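Local coordinates for uncharacterized protein (Bacteroides caccae, PDB 4L7A) that is of unknown function but is probably a zinc-dependent metallopeptidase, at residues Pro56-Ile68 / Thr119-Val131. Residues are numbered along the deposited sequence; the frame is centred on the assembly and turned at random.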
ATOM      1  N   PRO A  56      21.378  -5.620   9.507  1.00 25.71           N
ATOM      2  CA  PRO A  56      20.607  -5.378  10.707  1.00 26.04           C
ATOM      3  C   PRO A  56      19.521  -4.315  10.482  1.00 25.90           C
ATOM      4  O   PRO A  56      19.701  -3.352   9.729  1.00 23.36           O
ATOM      5  CB  PRO A  56      21.661  -4.877  11.694  1.00 25.72           C
ATOM      6  CG  PRO A  56      22.902  -5.504  11.233  1.00 26.54           C
ATOM      7  CD  PRO A  56      22.818  -5.437   9.732  1.00 26.30           C
ATOM      8  N   THR A  57      18.393  -4.517  11.127  1.00 26.22           N
ATOM      9  CA  THR A  57      17.270  -3.609  11.019  1.00 26.48           C
ATOM     10  C   THR A  57      17.596  -2.358  11.809  1.00 27.18           C
ATOM     11  O   THR A  57      17.823  -2.445  12.995  1.00 27.72           O
ATOM     12  CB  THR A  57      16.007  -4.308  11.582  1.00 26.27           C
ATOM     13  OG1 THR A  57      15.792  -5.529  10.818  1.00 26.56           O
ATOM     14  CG2 THR A  57      14.790  -3.420  11.483  1.00 24.66           C
ATOM     15  N   ASP A  58      17.608  -1.198  11.150  1.00 26.56           N
ATOM     16  CA  ASP A  58      17.962   0.094  11.773  1.00 25.77           C
ATOM     17  C   ASP A  58      16.814   0.539  12.684  1.00 24.71           C
ATOM     18  O   ASP A  58      15.691   0.728  12.223  1.00 22.96           O
ATOM     19  CB  ASP A  58      18.210   1.082  10.613  1.00 27.66           C
ATOM     20  CG  ASP A  58      18.460   2.558  11.043  1.00 30.62           C
ATOM     21  OD1 ASP A  58      17.994   3.067  12.081  1.00 29.03           O
ATOM     22  OD2 ASP A  58      19.082   3.272  10.204  1.00 34.50           O
ATOM     23  N   PHE A  59      17.092   0.727  13.969  1.00 22.44           N
ATOM     24  CA  PHE A  59      16.051   1.040  14.928  1.00 21.63           C
ATOM     25  C   PHE A  59      15.342   2.392  14.713  1.00 21.90           C
ATOM     26  O   PHE A  59      14.133   2.436  14.640  1.00 19.25           O
ATOM     27  CB  PHE A  59      16.597   1.035  16.344  1.00 22.15           C
ATOM     28  CG  PHE A  59      15.572   1.452  17.395  1.00 22.65           C
ATOM     29  CD1 PHE A  59      14.699   0.504  17.942  1.00 22.52           C
ATOM     30  CD2 PHE A  59      15.493   2.747  17.838  1.00 22.10           C
ATOM     31  CE1 PHE A  59      13.774   0.850  18.939  1.00 23.23           C
ATOM     32  CE2 PHE A  59      14.579   3.103  18.840  1.00 23.05           C
ATOM     33  CZ  PHE A  59      13.718   2.134  19.397  1.00 22.94           C
ATOM     34  N   TRP A  60      16.083   3.481  14.648  1.00 21.99           N
ATOM     35  CA  TRP A  60      15.460   4.787  14.499  1.00 23.67           C
ATOM     36  C   TRP A  60      14.782   4.953  13.113  1.00 22.99           C
ATOM     37  O   TRP A  60      13.785   5.656  12.973  1.00 21.53           O
ATOM     38  CB  TRP A  60      16.467   5.903  14.782  1.00 24.11           C
ATOM     39  CG  TRP A  60      16.819   5.910  16.199  1.00 24.49           C
ATOM     40  CD1 TRP A  60      17.991   5.498  16.743  1.00 25.34           C
ATOM     41  CD2 TRP A  60      15.994   6.361  17.291  1.00 25.03           C
ATOM     42  NE1 TRP A  60      17.954   5.649  18.091  1.00 26.05           N
ATOM     43  CE2 TRP A  60      16.720   6.133  18.468  1.00 26.07           C
ATOM     44  CE3 TRP A  60      14.705   6.879  17.386  1.00 24.68           C
ATOM     45  CZ2 TRP A  60      16.218   6.444  19.734  1.00 25.87           C
ATOM     46  CZ3 TRP A  60      14.191   7.168  18.639  1.00 27.18           C
ATOM     47  CH2 TRP A  60      14.956   6.969  19.806  1.00 26.60           C
ATOM     48  N   LEU A  61      15.270   4.249  12.123  1.00 21.44           N
ATOM     49  CA  LEU A  61      14.519   4.204  10.891  1.00 22.82           C
ATOM     50  C   LEU A  61      13.175   3.390  11.020  1.00 22.87           C
ATOM     51  O   LEU A  61      12.176   3.736  10.374  1.00 23.00           O
ATOM     52  CB  LEU A  61      15.388   3.639   9.770  1.00 22.98           C
ATOM     53  CG  LEU A  61      14.739   3.572   8.368  1.00 23.15           C
ATOM     54  CD1 LEU A  61      14.272   4.962   7.926  1.00 24.80           C
ATOM     55  CD2 LEU A  61      15.778   3.010   7.401  1.00 22.71           C
ATOM     56  N   SER A  62      13.164   2.342  11.851  1.00 21.74           N
ATOM     57  CA  SER A  62      11.934   1.591  12.110  1.00 21.69           C
ATOM     58  C   SER A  62      10.885   2.484  12.768  1.00 21.04           C
ATOM     59  O   SER A  62       9.727   2.388  12.463  1.00 21.76           O
ATOM     60  CB  SER A  62      12.170   0.384  12.994  1.00 21.89           C
ATOM     61  OG  SER A  62      13.030  -0.525  12.318  1.00 22.32           O
ATOM     62  N   VAL A  63      11.316   3.347  13.673  1.00 21.73           N
ATOM     63  CA  VAL A  63      10.444   4.280  14.339  1.00 21.45           C
ATOM     64  C   VAL A  63       9.841   5.264  13.333  1.00 21.78           C
ATOM     65  O   VAL A  63       8.621   5.566  13.376  1.00 21.37           O
ATOM     66  CB  VAL A  63      11.210   5.061  15.424  1.00 21.53           C
ATOM     67  CG1 VAL A  63      10.319   6.113  16.056  1.00 21.65           C
ATOM     68  CG2 VAL A  63      11.713   4.122  16.501  1.00 21.82           C
ATOM     69  N   LYS A  64      10.674   5.778  12.430  1.00 22.11           N
ATOM     70  CA  LYS A  64      10.200   6.734  11.431  1.00 22.84           C
ATOM     71  C   LYS A  64       9.169   6.087  10.566  1.00 21.52           C
ATOM     72  O   LYS A  64       8.100   6.648  10.371  1.00 21.98           O
ATOM     73  CB  LYS A  64      11.343   7.233  10.568  1.00 24.50           C
ATOM     74  CG  LYS A  64      12.307   8.066  11.386  1.00 26.16           C
ATOM     75  CD  LYS A  64      13.305   8.801  10.536  1.00 28.96           C
ATOM     76  CE  LYS A  64      14.399   9.334  11.408  1.00 32.94           C
ATOM     77  NZ  LYS A  64      15.315  10.056  10.541  1.00 37.39           N
ATOM     78  N   LEU A  65       9.464   4.879  10.098  1.00 20.80           N
ATOM     79  CA  LEU A  65       8.529   4.158   9.226  1.00 22.27           C
ATOM     80  C   LEU A  65       7.217   3.791   9.912  1.00 22.53           C
ATOM     81  O   LEU A  65       6.166   3.924   9.312  1.00 20.27           O
ATOM     82  CB  LEU A  65       9.158   2.901   8.670  1.00 23.02           C
ATOM     83  CG  LEU A  65      10.049   3.217   7.501  1.00 25.00           C
ATOM     84  CD1 LEU A  65      10.923   2.013   7.193  1.00 26.64           C
ATOM     85  CD2 LEU A  65       9.177   3.543   6.277  1.00 24.67           C
ATOM     86  N   ALA A  66       7.269   3.392  11.189  1.00 20.53           N
ATOM     87  CA  ALA A  66       6.036   3.110  11.895  1.00 20.83           C
ATOM     88  C   ALA A  66       5.166   4.341  11.963  1.00 19.17           C
ATOM     89  O   ALA A  66       3.951   4.237  11.865  1.00 20.34           O
ATOM     90  CB  ALA A  66       6.311   2.620  13.268  1.00 22.48           C
ATOM     91  N   LYS A  67       5.752   5.501  12.103  1.00 19.54           N
ATOM     92  CA  LYS A  67       4.954   6.738  12.186  1.00 20.52           C
ATOM     93  C   LYS A  67       4.466   7.212  10.803  1.00 20.45           C
ATOM     94  O   LYS A  67       3.360   7.773  10.681  1.00 20.80           O
ATOM     95  CB  LYS A  67       5.742   7.876  12.837  1.00 21.71           C
ATOM     96  CG  LYS A  67       6.090   7.646  14.291  1.00 22.66           C
ATOM     97  CD  LYS A  67       6.517   8.926  14.966  1.00 24.20           C
ATOM     98  CE  LYS A  67       6.679   8.728  16.507  1.00 24.98           C
ATOM     99  NZ  LYS A  67       7.134   9.996  17.090  1.00 26.63           N
ATOM    100  N   ILE A  68       5.294   7.024   9.779  1.00 19.66           N
ATOM    101  CA  ILE A  68       4.915   7.405   8.420  1.00 20.06           C
ATOM    102  C   ILE A  68       3.754   6.526   7.918  1.00 21.16           C
ATOM    103  O   ILE A  68       2.771   7.024   7.311  1.00 19.37           O
ATOM    104  CB  ILE A  68       6.127   7.363   7.517  1.00 20.29           C
ATOM    105  CG1 ILE A  68       7.072   8.499   7.963  1.00 20.52           C
ATOM    106  CG2 ILE A  68       5.743   7.551   6.075  1.00 20.03           C
ATOM    107  CD1 ILE A  68       8.411   8.538   7.223  1.00 20.86           C
ATOM    108  N   THR A 119       5.669  -7.572   4.780  1.00 17.58           N
ATOM    109  CA  THR A 119       7.009  -7.350   5.193  1.00 19.10           C
ATOM    110  C   THR A 119       7.570  -6.234   4.364  1.00 19.54           C
ATOM    111  O   THR A 119       7.446  -6.261   3.158  1.00 20.26           O
ATOM    112  CB  THR A 119       7.860  -8.597   4.958  1.00 18.95           C
ATOM    113  OG1 THR A 119       7.340  -9.652   5.770  1.00 19.45           O
ATOM    114  CG2 THR A 119       9.305  -8.350   5.327  1.00 19.11           C
ATOM    115  N   LEU A 120       8.168  -5.247   5.006  1.00 19.13           N
ATOM    116  CA  LEU A 120       8.780  -4.173   4.316  1.00 20.27           C
ATOM    117  C   LEU A 120      10.292  -4.235   4.541  1.00 21.12           C
ATOM    118  O   LEU A 120      10.752  -4.296   5.685  1.00 20.90           O
ATOM    119  CB  LEU A 120       8.266  -2.856   4.835  1.00 22.07           C
ATOM    120  CG  LEU A 120       6.757  -2.662   4.919  1.00 21.94           C
ATOM    121  CD1 LEU A 120       6.462  -1.328   5.504  1.00 22.61           C
ATOM    122  CD2 LEU A 120       6.185  -2.760   3.516  1.00 23.76           C
ATOM    123  N   TYR A 121      11.040  -4.154   3.444  1.00 19.38           N
ATOM    124  CA  TYR A 121      12.475  -4.123   3.461  1.00 21.04           C
ATOM    125  C   TYR A 121      12.878  -2.652   3.401  1.00 21.17           C
ATOM    126  O   TYR A 121      12.421  -1.881   2.524  1.00 19.32           O
ATOM    127  CB  TYR A 121      13.041  -4.949   2.282  1.00 22.04           C
ATOM    128  CG  TYR A 121      12.794  -6.409   2.473  1.00 24.27           C
ATOM    129  CD1 TYR A 121      11.648  -7.028   2.040  1.00 26.46           C
ATOM    130  CD2 TYR A 121      13.752  -7.203   3.109  1.00 29.99           C
ATOM    131  CE1 TYR A 121      11.444  -8.401   2.269  1.00 26.77           C
ATOM    132  CE2 TYR A 121      13.573  -8.539   3.315  1.00 29.01           C
ATOM    133  CZ  TYR A 121      12.412  -9.138   2.921  1.00 28.88           C
ATOM    134  OH  TYR A 121      12.304 -10.504   3.159  1.00 31.44           O
HETATM  135  N   MSE A 122      13.754  -2.275   4.330  1.00 20.37           N
HETATM  136  CA  MSE A 122      14.158  -0.891   4.477  1.00 21.79           C
HETATM  137  C   MSE A 122      15.616  -0.712   4.860  1.00 21.70           C
HETATM  138  O   MSE A 122      16.242  -1.625   5.329  1.00 22.34           O
HETATM  139  CB  MSE A 122      13.284  -0.152   5.538  1.00 22.72           C
HETATM  140  CG  MSE A 122      12.738  -0.990   6.652  1.00 25.21           C
HETATM  141 SE   MSE A 122      14.004  -1.668   8.000  0.75 28.31          SE
HETATM  142  CE  MSE A 122      14.187  -0.100   9.133  1.00 28.03           C
ATOM    143  N   GLY A 123      16.102   0.513   4.696  1.00 22.37           N
ATOM    144  CA  GLY A 123      17.468   0.890   5.058  1.00 23.50           C
ATOM    145  C   GLY A 123      17.643   2.358   4.732  1.00 23.83           C
ATOM    146  O   GLY A 123      16.742   2.986   4.182  1.00 21.38           O
ATOM    147  N   ASN A 124      18.744   2.943   5.105  1.00 25.39           N
ATOM    148  CA  ASN A 124      18.796   4.401   4.985  1.00 31.21           C
ATOM    149  C   ASN A 124      19.125   4.846   3.535  1.00 29.77           C
ATOM    150  O   ASN A 124      19.343   6.020   3.315  1.00 31.96           O
ATOM    151  CB  ASN A 124      19.688   5.046   6.064  1.00 34.03           C
ATOM    152  CG  ASN A 124      21.108   4.630   5.937  1.00 40.16           C
ATOM    153  OD1 ASN A 124      21.481   3.920   4.993  1.00 40.78           O
ATOM    154  ND2 ASN A 124      21.943   5.094   6.862  1.00 46.06           N
ATOM    155  N   TRP A 125      19.123   3.904   2.570  1.00 27.49           N
ATOM    156  CA  TRP A 125      18.973   4.256   1.152  1.00 27.01           C
ATOM    157  C   TRP A 125      17.601   4.929   0.870  1.00 28.31           C
ATOM    158  O   TRP A 125      17.384   5.453  -0.215  1.00 30.75           O
ATOM    159  CB  TRP A 125      19.113   3.044   0.225  1.00 25.01           C
ATOM    160  CG  TRP A 125      18.356   1.833   0.688  1.00 25.08           C
ATOM    161  CD1 TRP A 125      18.857   0.802   1.478  1.00 23.91           C
ATOM    162  CD2 TRP A 125      16.972   1.502   0.450  1.00 23.54           C
ATOM    163  NE1 TRP A 125      17.871  -0.117   1.715  1.00 23.76           N
ATOM    164  CE2 TRP A 125      16.722   0.264   1.085  1.00 22.02           C
ATOM    165  CE3 TRP A 125      15.925   2.130  -0.221  1.00 22.74           C
ATOM    166  CZ2 TRP A 125      15.474  -0.334   1.087  1.00 22.04           C
ATOM    167  CZ3 TRP A 125      14.685   1.511  -0.241  1.00 22.65           C
ATOM    168  CH2 TRP A 125      14.472   0.292   0.413  1.00 21.80           C
ATOM    169  N   LEU A 126      16.660   4.832   1.808  1.00 26.78           N
ATOM    170  CA  LEU A 126      15.335   5.419   1.664  1.00 27.66           C
ATOM    171  C   LEU A 126      15.359   6.956   1.764  1.00 28.31           C
ATOM    172  O   LEU A 126      15.966   7.475   2.654  1.00 28.08           O
ATOM    173  CB  LEU A 126      14.418   4.943   2.798  1.00 27.97           C
ATOM    174  CG  LEU A 126      13.562   3.702   2.659  1.00 27.92           C
ATOM    175  CD1 LEU A 126      12.942   3.344   4.047  1.00 27.34           C
ATOM    176  CD2 LEU A 126      12.484   3.982   1.611  1.00 29.63           C
ATOM    177  N   ASP A 127      14.656   7.654   0.875  1.00 27.79           N
ATOM    178  CA  ASP A 127      14.383   9.055   1.067  1.00 30.29           C
ATOM    179  C   ASP A 127      12.907   9.188   1.519  1.00 31.51           C
ATOM    180  O   ASP A 127      11.986   9.163   0.703  1.00 29.77           O
ATOM    181  CB  ASP A 127      14.622   9.824  -0.230  1.00 32.54           C
ATOM    182  CG  ASP A 127      14.317  11.314  -0.095  1.00 33.83           C
ATOM    183  OD1 ASP A 127      13.904  11.776   0.995  1.00 33.63           O
ATOM    184  OD2 ASP A 127      14.472  12.025  -1.103  1.00 37.98           O
ATOM    185  N   LEU A 128      12.703   9.385   2.815  1.00 29.89           N
ATOM    186  CA  LEU A 128      11.373   9.201   3.410  1.00 28.79           C
ATOM    187  C   LEU A 128      10.340  10.245   3.019  1.00 28.38           C
ATOM    188  O   LEU A 128       9.131   9.975   3.060  1.00 26.14           O
ATOM    189  CB  LEU A 128      11.471   9.152   4.930  1.00 28.42           C
ATOM    190  CG  LEU A 128      12.273   7.994   5.509  1.00 29.46           C
ATOM    191  CD1 LEU A 128      12.656   8.303   6.939  1.00 32.13           C
ATOM    192  CD2 LEU A 128      11.469   6.713   5.453  1.00 30.22           C
ATOM    193  N   THR A 129      10.820  11.402   2.602  1.00 28.36           N
ATOM    194  CA  THR A 129       9.955  12.449   2.156  1.00 28.87           C
ATOM    195  C   THR A 129       9.695  12.372   0.635  1.00 29.91           C
ATOM    196  O   THR A 129       8.923  13.164   0.156  1.00 30.02           O
ATOM    197  CB  THR A 129      10.518  13.845   2.508  1.00 30.03           C
ATOM    198  OG1 THR A 129      11.796  14.003   1.874  1.00 32.41           O
ATOM    199  CG2 THR A 129      10.645  14.002   4.026  1.00 31.53           C
ATOM    200  N   ASN A 130      10.356  11.483  -0.111  1.00 27.72           N
ATOM    201  CA  ASN A 130      10.088  11.379  -1.550  1.00 27.52           C
ATOM    202  C   ASN A 130       8.855  10.531  -1.792  1.00 25.77           C
ATOM    203  O   ASN A 130       8.886   9.307  -1.671  1.00 22.08           O
ATOM    204  CB  ASN A 130      11.263  10.793  -2.289  1.00 29.07           C
ATOM    205  CG  ASN A 130      11.061  10.824  -3.782  1.00 32.50           C
ATOM    206  OD1 ASN A 130      10.002  10.476  -4.305  1.00 32.13           O
ATOM    207  ND2 ASN A 130      12.102  11.196  -4.487  1.00 37.55           N
ATOM    208  N   VAL A 131       7.752  11.222  -2.044  1.00 25.06           N
ATOM    209  CA  VAL A 131       6.434  10.647  -2.170  1.00 24.60           C
ATOM    210  C   VAL A 131       6.395   9.599  -3.282  1.00 23.61           C
ATOM    211  O   VAL A 131       5.918   8.484  -3.033  1.00 20.18           O
ATOM    212  CB  VAL A 131       5.379  11.730  -2.415  1.00 25.81           C
ATOM    213  CG1 VAL A 131       4.017  11.095  -2.676  1.00 26.99           C
ATOM    214  CG2 VAL A 131       5.301  12.648  -1.197  1.00 26.45           C
TER
HETATM  215  O   HOH W   1      17.400  -1.096   8.256  1.00 26.80           O
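Leu61 and Leu65 of helix 59-81 pack on Met122 and Leu128, and Ile68 on Leu128, in apolar contacts that join the helix start to the end of strand 115-122 and the loop after it. Met122, a selenomethionine, is bent at chi2 and chi3 (70° and 81°), which curls its methyl under the first helical turn: Met122 CE lies 3.4 Å from Ser62 OG and also touches Asp58 O and Leu61 CG. Its SE rests against Thr57 CG2, while Leu65 CD1 reaches Met122 CG at 3.6 Å and also meets Leu126 CD1. Leu61 CD2 lies 3.3 Å from Gly123 C, and Leu61 CD1 meets Leu128 CD1. Leu128 spreads its two methyls along the helix, CD1 meeting Lys64 CD at 3.7 Å, CD2 meeting Leu65 CD2 and Ile68 CD1.

No direct hydrogen bond joins the segments; one water does, accepting from Asp58 N at 2.9 Å and donating to Met122 O. Within 56-68, Asp58 is the helix N-cap, its OD1 taking Leu61 N at 3.0 Å from above the carboxylate plane; Asp58 O accepts from Ser62 N and Ser62 OG, which reach it from opposite faces of its carbonyl plane.

A helix start thus packs against a sheet strand's end and the type I turn Gly123 to Leu126; Leu96 of neighbouring strand 93-98 touches Ser62, while Tyr138 of helix 131-153 packs on Met122 and Leu126.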